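Local coordinates for protein glutathione S-transferase-1 (PDB 4OFM) that probably conjugates reduced glutathione to electrophilic compounds, as glutathione transferases do, and binds glutathione in each subunit of a two-chain assembly, at residues 5-10 with 32-37; 45-50 with 60-65; 146-151 with 182-187. All coordinates share one frame; numbering follows the deposited sequence.

Interaction 1 (5-10 with 32-37). With GSH (glutathione), chain F.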
loop_
_atom_site.group_PDB
_atom_site.type_symbol
_atom_site.label_atom_id
_atom_site.label_comp_id
_atom_site.label_asym_id
_atom_site.label_seq_id
_atom_site.Cartn_x
_atom_site.Cartn_y
_atom_site.Cartn_z
ATOM N N LYS B 5 -4.557 16.626 -13.234
ATOM C CA LYS B 5 -4.812 17.541 -12.142
ATOM C C LYS B 5 -4.534 16.858 -10.807
ATOM O O LYS B 5 -5.274 15.972 -10.385
ATOM C CB LYS B 5 -6.240 18.033 -12.214
ATOM C CG LYS B 5 -6.675 18.905 -11.059
ATOM C CD LYS B 5 -8.110 19.305 -11.302
ATOM C CE LYS B 5 -8.776 19.924 -10.084
ATOM N NZ LYS B 5 -10.252 20.092 -10.253
ATOM N N LEU B 6 -3.434 17.230 -10.174
ATOM C CA LEU B 6 -3.147 16.739 -8.847
ATOM C C LEU B 6 -3.776 17.665 -7.830
ATOM O O LEU B 6 -3.479 18.844 -7.820
ATOM C CB LEU B 6 -1.655 16.670 -8.612
ATOM C CG LEU B 6 -1.244 16.063 -7.276
ATOM C CD1 LEU B 6 -1.630 14.603 -7.226
ATOM C CD2 LEU B 6 0.249 16.215 -7.051
ATOM N N THR B 7 -4.633 17.118 -6.973
ATOM C CA THR B 7 -5.253 17.880 -5.916
ATOM C C THR B 7 -4.758 17.377 -4.582
ATOM O O THR B 7 -4.789 16.184 -4.313
ATOM C CB THR B 7 -6.775 17.735 -5.946
ATOM O OG1 THR B 7 -7.275 18.210 -7.218
ATOM C CG2 THR B 7 -7.393 18.548 -4.815
ATOM N N TYR B 8 -4.259 18.288 -3.759
ATOM C CA TYR B 8 -3.635 17.921 -2.477
ATOM C C TYR B 8 -3.489 19.187 -1.637
ATOM O O TYR B 8 -3.885 20.258 -2.069
ATOM C CB TYR B 8 -2.274 17.233 -2.699
ATOM C CG TYR B 8 -1.726 16.543 -1.473
ATOM C CD1 TYR B 8 -2.520 15.670 -0.722
ATOM C CD2 TYR B 8 -0.427 16.771 -1.048
ATOM C CE1 TYR B 8 -2.056 15.072 0.444
ATOM C CE2 TYR B 8 0.054 16.160 0.104
ATOM C CZ TYR B 8 -0.773 15.309 0.848
ATOM O OH TYR B 8 -0.288 14.694 1.970
ATOM N N PHE B 9 -2.996 19.054 -0.416
ATOM C CA PHE B 9 -2.748 20.219 0.455
ATOM C C PHE B 9 -1.503 20.989 0.024
ATOM O O PHE B 9 -0.743 20.533 -0.842
ATOM C CB PHE B 9 -2.661 19.776 1.916
ATOM C CG PHE B 9 -3.957 19.228 2.449
ATOM C CD1 PHE B 9 -5.126 19.986 2.391
ATOM C CD2 PHE B 9 -4.035 17.975 3.022
ATOM C CE1 PHE B 9 -6.338 19.504 2.923
ATOM C CE2 PHE B 9 -5.245 17.491 3.539
ATOM C CZ PHE B 9 -6.393 18.256 3.497
ATOM N N ALA B 10 -1.321 22.169 0.607
ATOM C CA ALA B 10 -0.156 23.002 0.319
ATOM C C ALA B 10 1.056 22.474 1.059
ATOM O O ALA B 10 1.586 23.133 1.932
ATOM C CB ALA B 10 -0.423 24.447 0.683
ATOM N N VAL B 32 -3.036 21.593 -7.813
ATOM C CA VAL B 32 -4.010 22.295 -6.986
ATOM C C VAL B 32 -3.699 22.077 -5.502
ATOM O O VAL B 32 -3.706 20.944 -5.021
ATOM C CB VAL B 32 -5.440 21.818 -7.279
ATOM C CG1 VAL B 32 -6.443 22.606 -6.464
ATOM C CG2 VAL B 32 -5.754 21.940 -8.766
ATOM N N ARG B 33 -3.449 23.173 -4.786
ATOM C CA ARG B 33 -3.169 23.123 -3.369
ATOM C C ARG B 33 -4.278 23.797 -2.590
ATOM O O ARG B 33 -4.622 24.950 -2.856
ATOM C CB ARG B 33 -1.850 23.788 -3.095
ATOM C CG ARG B 33 -0.751 23.144 -3.885
ATOM C CD ARG B 33 0.550 23.875 -3.770
ATOM N NE ARG B 33 1.526 23.121 -4.535
ATOM C CZ ARG B 33 2.665 22.624 -4.070
ATOM N NH1 ARG B 33 3.040 22.817 -2.813
ATOM N NH2 ARG B 33 3.459 21.940 -4.899
ATOM N N LEU B 34 -4.873 23.054 -1.661
ATOM C CA LEU B 34 -6.060 23.507 -0.937
ATOM C C LEU B 34 -5.754 23.822 0.506
ATOM O O LEU B 34 -4.892 23.200 1.125
ATOM C CB LEU B 34 -7.153 22.426 -0.943
ATOM C CG LEU B 34 -8.145 22.225 -2.069
ATOM C CD1 LEU B 34 -7.452 22.538 -3.356
ATOM C CD2 LEU B 34 -8.759 20.827 -2.090
ATOM N N ASP B 35 -6.526 24.756 1.050
ATOM C CA ASP B 35 -6.562 24.977 2.507
ATOM C C ASP B 35 -7.642 24.087 3.112
ATOM O O ASP B 35 -8.425 23.474 2.387
ATOM C CB ASP B 35 -6.859 26.435 2.855
ATOM C CG ASP B 35 -8.187 26.908 2.272
ATOM O OD1 ASP B 35 -8.255 27.110 1.049
ATOM O OD2 ASP B 35 -9.165 27.079 3.011
ATOM N N LYS B 36 -7.679 24.034 4.435
ATOM C CA LYS B 36 -8.687 23.267 5.159
ATOM C C LYS B 36 -10.091 23.498 4.666
ATOM O O LYS B 36 -10.856 22.563 4.501
ATOM C CB LYS B 36 -8.706 23.688 6.638
ATOM C CG LYS B 36 -9.842 23.202 7.528
ATOM C CD LYS B 36 -9.605 23.658 8.974
ATOM C CE LYS B 36 -9.710 25.198 9.135
ATOM N NZ LYS B 36 -8.966 25.753 10.308
ATOM N N GLU B 37 -10.447 24.763 4.507
ATOM C CA GLU B 37 -11.816 25.136 4.188
ATOM C C GLU B 37 -12.214 24.738 2.749
ATOM O O GLU B 37 -13.329 24.263 2.525
ATOM C CB GLU B 37 -12.010 26.638 4.492
ATOM C CG GLU B 37 -11.667 27.012 5.966
ATOM C CD GLU B 37 -12.618 26.433 7.036
ATOM O OE1 GLU B 37 -13.427 25.516 6.739
ATOM O OE2 GLU B 37 -12.554 26.906 8.199
HETATM N N1 GSH F . -3.582 6.513 2.180
HETATM C CA1 GSH F . -3.940 7.912 1.947
HETATM C C1 GSH F . -3.243 8.483 0.722
HETATM O O11 GSH F . -3.883 9.330 0.050
HETATM O O12 GSH F . -2.078 8.110 0.408
HETATM C CB1 GSH F . -3.640 8.745 3.203
HETATM C CG1 GSH F . -3.603 10.241 2.877
HETATM C CD1 GSH F . -4.226 11.082 3.980
HETATM O OE1 GSH F . -4.580 10.545 5.009
HETATM N N2 GSH F . -4.383 12.394 3.728
HETATM C CA2 GSH F . -5.092 13.307 4.613
HETATM C C2 GSH F . -6.426 13.722 4.027
HETATM O O2 GSH F . -6.644 13.654 2.838
HETATM C CB2 GSH F . -4.300 14.585 4.896
HETATM S SG2 GSH F . -3.114 14.437 6.247
HETATM N N3 GSH F . -7.358 14.181 4.861
HETATM C CA3 GSH F . -7.154 14.256 6.300
HETATM C C3 GSH F . -8.479 14.038 6.978
HETATM O O31 GSH F . -9.378 14.879 6.752
HETATM O O32 GSH F . -8.629 13.029 7.700
#
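Strands 5-9 and 32-34 pair in parallel, Thr7 beside Val32 and Tyr8 beside Arg33, as the two strands of the beta-alpha-beta unit that opens the thioredoxin-like domain of this glutathione transferase; helix 16-24 makes the crossover between them. Three backbone hydrogen bonds cross here, and Leu6 continues the pairing to Glu30. Val32 N gives to Leu6 O at 2.8 Å, Val32 O accepts from Tyr8 N at 3.0 Å, and Tyr8 O accepts from Leu34 N at the same length. The bonds join an outermost strand of the four-stranded sheet, as counted within this chain, to its neighbour.

On the face carrying Thr7 and Val32, the two side chains lie side by side and point the same way. The extended chain of Lys5, with CG trans to the main-chain nitrogen (chi1 175°), passes obliquely across Val32, and Lys5 CG and CE both touch Val32 CG2. Thr7 CG2 reaches on to Leu34 CD2, 3.8 Å away. Tyr8 and Arg33 occupy the other face, where the hydroxyl of Tyr8 is hydrogen-bonded to Ala14 N and the guanidinium of Arg33 forms a salt bridge with Asp31. Arg33 CB, for its part, packs on Ala10 CA.

The Phe9 ring lies between Leu34 and glutathione and meets both at its edge, in its own plane: Phe9 CD1 approaches Leu34 O at 3.5 Å, and Phe9 CE2 abuts CB2, the cysteinyl methylene of glutathione, at 3.3 Å.

Interaction 2 (45-50 with 60-65). With GSH (glutathione), chain F.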
loop_
_atom_site.group_PDB
_atom_site.type_symbol
_atom_site.label_atom_id
_atom_site.label_comp_id
_atom_site.label_asym_id
_atom_site.label_seq_id
_atom_site.Cartn_x
_atom_site.Cartn_y
_atom_site.Cartn_z
ATOM N N ASP B 45 -16.938 14.556 -2.620
ATOM C CA ASP B 45 -16.927 14.109 -4.016
ATOM C C ASP B 45 -15.641 13.380 -4.354
ATOM O O ASP B 45 -15.379 13.100 -5.529
ATOM C CB ASP B 45 -17.097 15.316 -4.953
ATOM C CG ASP B 45 -18.298 16.177 -4.580
ATOM O OD1 ASP B 45 -19.379 15.611 -4.351
ATOM O OD2 ASP B 45 -18.140 17.407 -4.464
ATOM N N LEU B 46 -14.810 13.134 -3.341
ATOM C CA LEU B 46 -13.556 12.448 -3.508
ATOM C C LEU B 46 -13.820 10.985 -3.230
ATOM O O LEU B 46 -14.646 10.657 -2.389
ATOM C CB LEU B 46 -12.497 13.013 -2.554
ATOM C CG LEU B 46 -12.238 14.522 -2.668
ATOM C CD1 LEU B 46 -11.146 14.938 -1.711
ATOM C CD2 LEU B 46 -11.850 14.960 -4.081
ATOM N N PRO B 47 -13.128 10.085 -3.938
ATOM C CA PRO B 47 -13.546 8.697 -3.841
ATOM C C PRO B 47 -13.503 8.129 -2.407
ATOM O O PRO B 47 -14.427 7.433 -2.014
ATOM C CB PRO B 47 -12.597 7.968 -4.788
ATOM C CG PRO B 47 -11.940 9.030 -5.608
ATOM C CD PRO B 47 -11.921 10.255 -4.766
ATOM N N PHE B 48 -12.462 8.431 -1.634
ATOM C CA PHE B 48 -12.411 8.020 -0.207
ATOM C C PHE B 48 -12.393 9.173 0.827
ATOM O O PHE B 48 -11.926 9.006 1.926
ATOM C CB PHE B 48 -11.214 7.087 0.056
ATOM C CG PHE B 48 -11.057 5.972 -0.946
ATOM C CD1 PHE B 48 -11.953 4.923 -0.983
ATOM C CD2 PHE B 48 -9.991 5.960 -1.822
ATOM C CE1 PHE B 48 -11.795 3.882 -1.877
ATOM C CE2 PHE B 48 -9.849 4.947 -2.757
ATOM C CZ PHE B 48 -10.753 3.903 -2.774
ATOM N N GLY B 49 -12.876 10.345 0.455
ATOM C CA GLY B 49 -12.926 11.484 1.366
ATOM C C GLY B 49 -11.608 12.114 1.743
ATOM O O GLY B 49 -11.547 12.908 2.682
ATOM N N GLN B 50 -10.550 11.783 0.995
ATOM C CA GLN B 50 -9.176 12.224 1.288
ATOM C C GLN B 50 -8.377 12.605 0.032
ATOM O O GLN B 50 -8.822 12.408 -1.101
ATOM C CB GLN B 50 -8.439 11.173 2.109
ATOM C CG GLN B 50 -9.032 11.007 3.508
ATOM C CD GLN B 50 -8.113 10.307 4.513
ATOM O OE1 GLN B 50 -7.825 9.125 4.371
ATOM N NE2 GLN B 50 -7.699 11.019 5.563
ATOM N N GLN B 60 -11.258 10.576 -11.841
ATOM C CA GLN B 60 -10.626 10.629 -10.555
ATOM C C GLN B 60 -9.944 9.335 -10.097
ATOM O O GLN B 60 -10.518 8.239 -10.196
ATOM C CB GLN B 60 -11.679 10.982 -9.503
ATOM C CG GLN B 60 -12.123 12.415 -9.491
ATOM C CD GLN B 60 -12.936 12.707 -8.236
ATOM O OE1 GLN B 60 -12.496 13.450 -7.378
ATOM N NE2 GLN B 60 -14.098 12.070 -8.093
ATOM N N LEU B 61 -8.746 9.492 -9.502
ATOM C CA LEU B 61 -7.945 8.388 -8.956
ATOM C C LEU B 61 -7.318 8.783 -7.610
ATOM O O LEU B 61 -6.481 9.668 -7.555
ATOM C CB LEU B 61 -6.844 7.999 -9.952
ATOM C CG LEU B 61 -5.804 6.957 -9.524
ATOM C CD1 LEU B 61 -6.445 5.586 -9.320
ATOM C CD2 LEU B 61 -4.685 6.881 -10.542
ATOM N N ALA B 62 -7.721 8.112 -6.529
ATOM C CA ALA B 62 -7.208 8.393 -5.178
ATOM C C ALA B 62 -6.077 7.448 -4.795
ATOM O O ALA B 62 -5.673 6.592 -5.582
ATOM C CB ALA B 62 -8.329 8.301 -4.161
ATOM N N GLN B 63 -5.549 7.670 -3.600
ATOM C CA GLN B 63 -4.491 6.890 -2.979
ATOM C C GLN B 63 -3.180 7.127 -3.657
ATOM O O GLN B 63 -2.940 6.648 -4.762
ATOM C CB GLN B 63 -4.830 5.387 -2.913
ATOM C CG GLN B 63 -5.860 5.004 -1.848
ATOM C CD GLN B 63 -5.370 5.154 -0.425
ATOM O OE1 GLN B 63 -4.206 5.447 -0.190
ATOM N NE2 GLN B 63 -6.264 4.939 0.544
ATOM N N SER B 64 -2.297 7.832 -2.949
ATOM C CA SER B 64 -0.961 8.210 -3.428
ATOM C C SER B 64 -0.166 7.081 -4.087
ATOM O O SER B 64 0.453 7.300 -5.108
ATOM C CB SER B 64 -0.139 8.780 -2.280
ATOM O OG SER B 64 0.003 7.842 -1.234
ATOM N N LEU B 65 -0.096 5.912 -3.475
ATOM C CA LEU B 65 0.680 4.815 -4.055
ATOM C C LEU B 65 0.118 4.424 -5.409
ATOM O O LEU B 65 0.889 4.193 -6.363
ATOM C CB LEU B 65 0.729 3.589 -3.130
ATOM C CG LEU B 65 1.513 3.732 -1.812
ATOM C CD1 LEU B 65 1.457 2.477 -0.944
ATOM C CD2 LEU B 65 2.944 4.122 -2.099
HETATM N N1 GSH F . -3.582 6.513 2.180
HETATM C CA1 GSH F . -3.940 7.912 1.947
HETATM C C1 GSH F . -3.243 8.483 0.722
HETATM O O11 GSH F . -3.883 9.330 0.050
HETATM O O12 GSH F . -2.078 8.110 0.408
HETATM C CB1 GSH F . -3.640 8.745 3.203
HETATM C CG1 GSH F . -3.603 10.241 2.877
HETATM C CD1 GSH F . -4.226 11.082 3.980
HETATM O OE1 GSH F . -4.580 10.545 5.009
HETATM N N2 GSH F . -4.383 12.394 3.728
HETATM C CA2 GSH F . -5.092 13.307 4.613
HETATM C C2 GSH F . -6.426 13.722 4.027
HETATM O O2 GSH F . -6.644 13.654 2.838
HETATM C CB2 GSH F . -4.300 14.585 4.896
HETATM S SG2 GSH F . -3.114 14.437 6.247
HETATM N N3 GSH F . -7.358 14.181 4.861
HETATM C CA3 GSH F . -7.154 14.256 6.300
HETATM C C3 GSH F . -8.479 14.038 6.978
HETATM O O31 GSH F . -9.378 14.879 6.752
HETATM O O32 GSH F . -8.629 13.029 7.700
#
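One hydrogen bond joins the two segments directly, from Gln60 NE2 to Asp45 O at 3.0 Å. The side chain of Gln60 is extended beyond CG; Asp45 O lies 4° out of the plane of its amide, and the N-H...O angle is 159°. The amide oxygen, Gln60 OE1, rests against Leu46 CD2, the two side chains crossing at about a right angle.

Apolar packing fills the middle of the contact. Ala62 CB sits against Pro47 CG at 4.0 Å and against Phe48 CD2 at 3.7 Å, so a single methyl serves both residues. Pro47 and Phe48 are the central pair of a type I turn running from Leu46 to Gly49. Phe48 CE2 also touches Gln63 CG, the two side chains crossing at about a right angle with ring and amide planes 51° apart.

Polar contacts with glutathione occupy the far end. Gln63 OE1 accepts from the ligand amino nitrogen N1 at 2.7 Å, and the hydroxyl of Ser64 donates to carboxylate oxygen O12, also at 2.7 Å. From the loop, Gln50 NE2 makes a weak bond to O32 of the glycyl carboxylate. Gln63 NE2 turns to Gln94 and Asp97 of the second subunit, and Asp97 of the second subunit also binds the ligand.

Amino group and carboxylate of the gamma-glutamyl end are thus read by adjacent residues at the start of helix 64-75, as in the glutathione site of this family. With both amide ends of Gln63 engaged, its rotation is probably fixed, so one side chain touches both the ligand and the second subunit.

Interaction 3 (146-151 with 182-187)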
loop_
_atom_site.group_PDB
_atom_site.type_symbol
_atom_site.label_atom_id
_atom_site.label_comp_id
_atom_site.label_asym_id
_atom_site.label_seq_id
_atom_site.Cartn_x
_atom_site.Cartn_y
_atom_site.Cartn_z
ATOM N N GLY B 146 23.109 1.810 -8.832
ATOM C CA GLY B 146 22.927 2.890 -7.883
ATOM C C GLY B 146 21.461 3.183 -7.566
ATOM O O GLY B 146 21.183 3.853 -6.572
ATOM N N PHE B 147 20.532 2.658 -8.377
ATOM C CA PHE B 147 19.098 2.807 -8.112
ATOM C C PHE B 147 18.588 1.649 -7.241
ATOM O O PHE B 147 19.212 0.585 -7.170
ATOM C CB PHE B 147 18.302 2.900 -9.429
ATOM C CG PHE B 147 18.748 4.005 -10.341
ATOM C CD1 PHE B 147 18.456 5.320 -10.048
ATOM C CD2 PHE B 147 19.459 3.726 -11.504
ATOM C CE1 PHE B 147 18.855 6.359 -10.904
ATOM C CE2 PHE B 147 19.870 4.753 -12.358
ATOM C CZ PHE B 147 19.574 6.071 -12.054
ATOM N N LEU B 148 17.458 1.829 -6.566
ATOM C CA LEU B 148 16.972 0.777 -5.615
ATOM C C LEU B 148 16.633 -0.530 -6.307
ATOM O O LEU B 148 16.876 -1.595 -5.750
ATOM C CB LEU B 148 15.779 1.264 -4.782
ATOM C CG LEU B 148 16.129 2.381 -3.801
ATOM C CD1 LEU B 148 14.900 3.122 -3.337
ATOM C CD2 LEU B 148 16.898 1.859 -2.599
ATOM N N VAL B 149 16.112 -0.423 -7.529
ATOM C CA VAL B 149 15.747 -1.564 -8.380
ATOM C C VAL B 149 16.167 -1.340 -9.860
ATOM O O VAL B 149 15.996 -0.278 -10.432
ATOM C CB VAL B 149 14.227 -1.793 -8.354
ATOM C CG1 VAL B 149 13.862 -3.087 -9.079
ATOM C CG2 VAL B 149 13.692 -1.803 -6.930
ATOM N N GLY B 150 16.729 -2.381 -10.452
ATOM C CA GLY B 150 17.167 -2.380 -11.830
ATOM C C GLY B 150 18.290 -1.436 -12.171
ATOM O O GLY B 150 18.997 -0.943 -11.283
ATOM N N ASP B 151 18.395 -1.122 -13.471
ATOM C CA ASP B 151 19.428 -0.220 -13.969
ATOM C C ASP B 151 18.909 1.184 -14.331
ATOM O O ASP B 151 19.562 1.886 -15.110
ATOM C CB ASP B 151 20.276 -0.829 -15.116
ATOM C CG ASP B 151 19.529 -1.876 -15.994
ATOM O OD1 ASP B 151 19.291 -2.989 -15.485
ATOM O OD2 ASP B 151 19.289 -1.626 -17.211
ATOM N N LYS B 182 22.955 7.988 1.776
ATOM C CA LYS B 182 23.309 9.382 1.529
ATOM C C LYS B 182 23.553 9.524 0.027
ATOM O O LYS B 182 22.955 10.385 -0.625
ATOM C CB LYS B 182 24.552 9.698 2.367
ATOM C CG LYS B 182 24.751 11.129 2.880
ATOM C CD LYS B 182 25.884 11.769 2.111
ATOM C CE LYS B 182 26.030 13.259 2.433
ATOM N NZ LYS B 182 27.203 13.894 1.774
ATOM N N GLU B 183 24.388 8.629 -0.505
ATOM C CA GLU B 183 24.693 8.536 -1.918
ATOM C C GLU B 183 23.448 8.518 -2.771
ATOM O O GLU B 183 23.310 9.327 -3.689
ATOM C CB GLU B 183 25.450 7.228 -2.176
ATOM C CG GLU B 183 25.419 6.719 -3.678
ATOM C CD GLU B 183 24.349 5.611 -4.035
ATOM O OE1 GLU B 183 23.949 4.817 -3.147
ATOM O OE2 GLU B 183 23.913 5.530 -5.242
ATOM N N HIS B 184 22.552 7.583 -2.479
ATOM C CA HIS B 184 21.313 7.465 -3.211
ATOM C C HIS B 184 20.564 8.793 -3.240
ATOM O O HIS B 184 20.173 9.254 -4.297
ATOM C CB HIS B 184 20.425 6.379 -2.602
ATOM C CG HIS B 184 19.081 6.248 -3.269
ATOM N ND1 HIS B 184 17.940 6.852 -2.781
ATOM C CD2 HIS B 184 18.697 5.571 -4.367
ATOM C CE1 HIS B 184 16.917 6.543 -3.546
ATOM N NE2 HIS B 184 17.350 5.765 -4.512
ATOM N N MET B 185 20.346 9.388 -2.070
ATOM C CA MET B 185 19.611 10.657 -1.963
ATOM C C MET B 185 20.201 11.720 -2.895
ATOM O O MET B 185 19.470 12.415 -3.589
ATOM C CB MET B 185 19.620 11.181 -0.512
ATOM C CG MET B 185 18.905 12.523 -0.332
ATOM S SD MET B 185 19.068 13.234 1.309
ATOM C CE MET B 185 20.825 13.545 1.411
ATOM N N GLU B 186 21.525 11.808 -2.902
ATOM C CA GLU B 186 22.229 12.779 -3.741
ATOM C C GLU B 186 22.155 12.441 -5.201
ATOM O O GLU B 186 21.886 13.301 -6.012
ATOM C CB GLU B 186 23.684 12.901 -3.305
ATOM C CG GLU B 186 23.805 13.673 -1.967
ATOM C CD GLU B 186 25.088 13.424 -1.131
ATOM O OE1 GLU B 186 25.675 12.299 -1.078
ATOM O OE2 GLU B 186 25.497 14.390 -0.447
ATOM N N LYS B 187 22.361 11.180 -5.528
ATOM C CA LYS B 187 22.314 10.730 -6.919
ATOM C C LYS B 187 21.000 11.117 -7.598
ATOM O O LYS B 187 20.989 11.745 -8.673
ATOM C CB LYS B 187 22.502 9.211 -6.976
ATOM C CG LYS B 187 22.583 8.626 -8.382
ATOM C CD LYS B 187 22.193 7.160 -8.385
ATOM C CE LYS B 187 22.019 6.671 -9.812
ATOM N NZ LYS B 187 23.283 6.747 -10.599
#
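Lys187 starts with CG anti to the backbone nitrogen (chi1 -175°) and runs on nearly extended, which carries its CE over one face of the Phe147 ring; the bend at chi4 (63°) then sets the direction of NZ. Phe147 has CG anti to its carbonyl carbon (chi1 -56°), and this brings the ring back to the helix although its CB leaves in the other direction. Lys187 CE lies 3.6 Å from the Phe147 ring centroid, shifted toward the rim, in a CH-pi contact. The ammonium, Lys187 NZ, follows at 4.5 Å from the Phe147 ring centroid as an off-centre cation-pi partner.

One helical turn earlier, His184 directs its ring toward the loop. Leu148 crosses it at about a right angle, with Leu148 CG 3.7 Å from His184 NE2. Gly146 O approaches the same ring at its edge, 3.7 Å from His184 CD2. The polar need of His184 NE2 is met by Asp157 OD1 at the start of helix 155-170, and that oxygen also accepts from Leu148 N, binding loop and helix to a common acceptor. Lys187 CD touches Gly146 O.

Leu148 also touches helices 82-101, 117-141 and 155-170. Packing and the shared acceptor Asp157 together join the loop leading into helix 155-170 to helix 179-189, within the all-helical C-terminal domain of the glutathione transferase fold.

Overall arrangement
Along the chain the contacts follow in series, each closing before the next opens. Interactions 1 and 2 both belong to the N-terminal thioredoxin-like domain, with centres about 13 Å apart and nearest atoms about 6 Å apart. They reach opposite borders of one mixed sheet, strands 30-34 and 59-62, and touch the same glutathione: 5-10 near its cysteinyl part, 60-65 at its gamma-glutamyl end. Interaction 3 lies across the centre of the chain in the helical C-terminal domain, its centre about 30 Å from the centre of each of the others. Ligand binding and subunit contact thus meet at interaction 2, while interaction 3 joins parts of the helical domain alone.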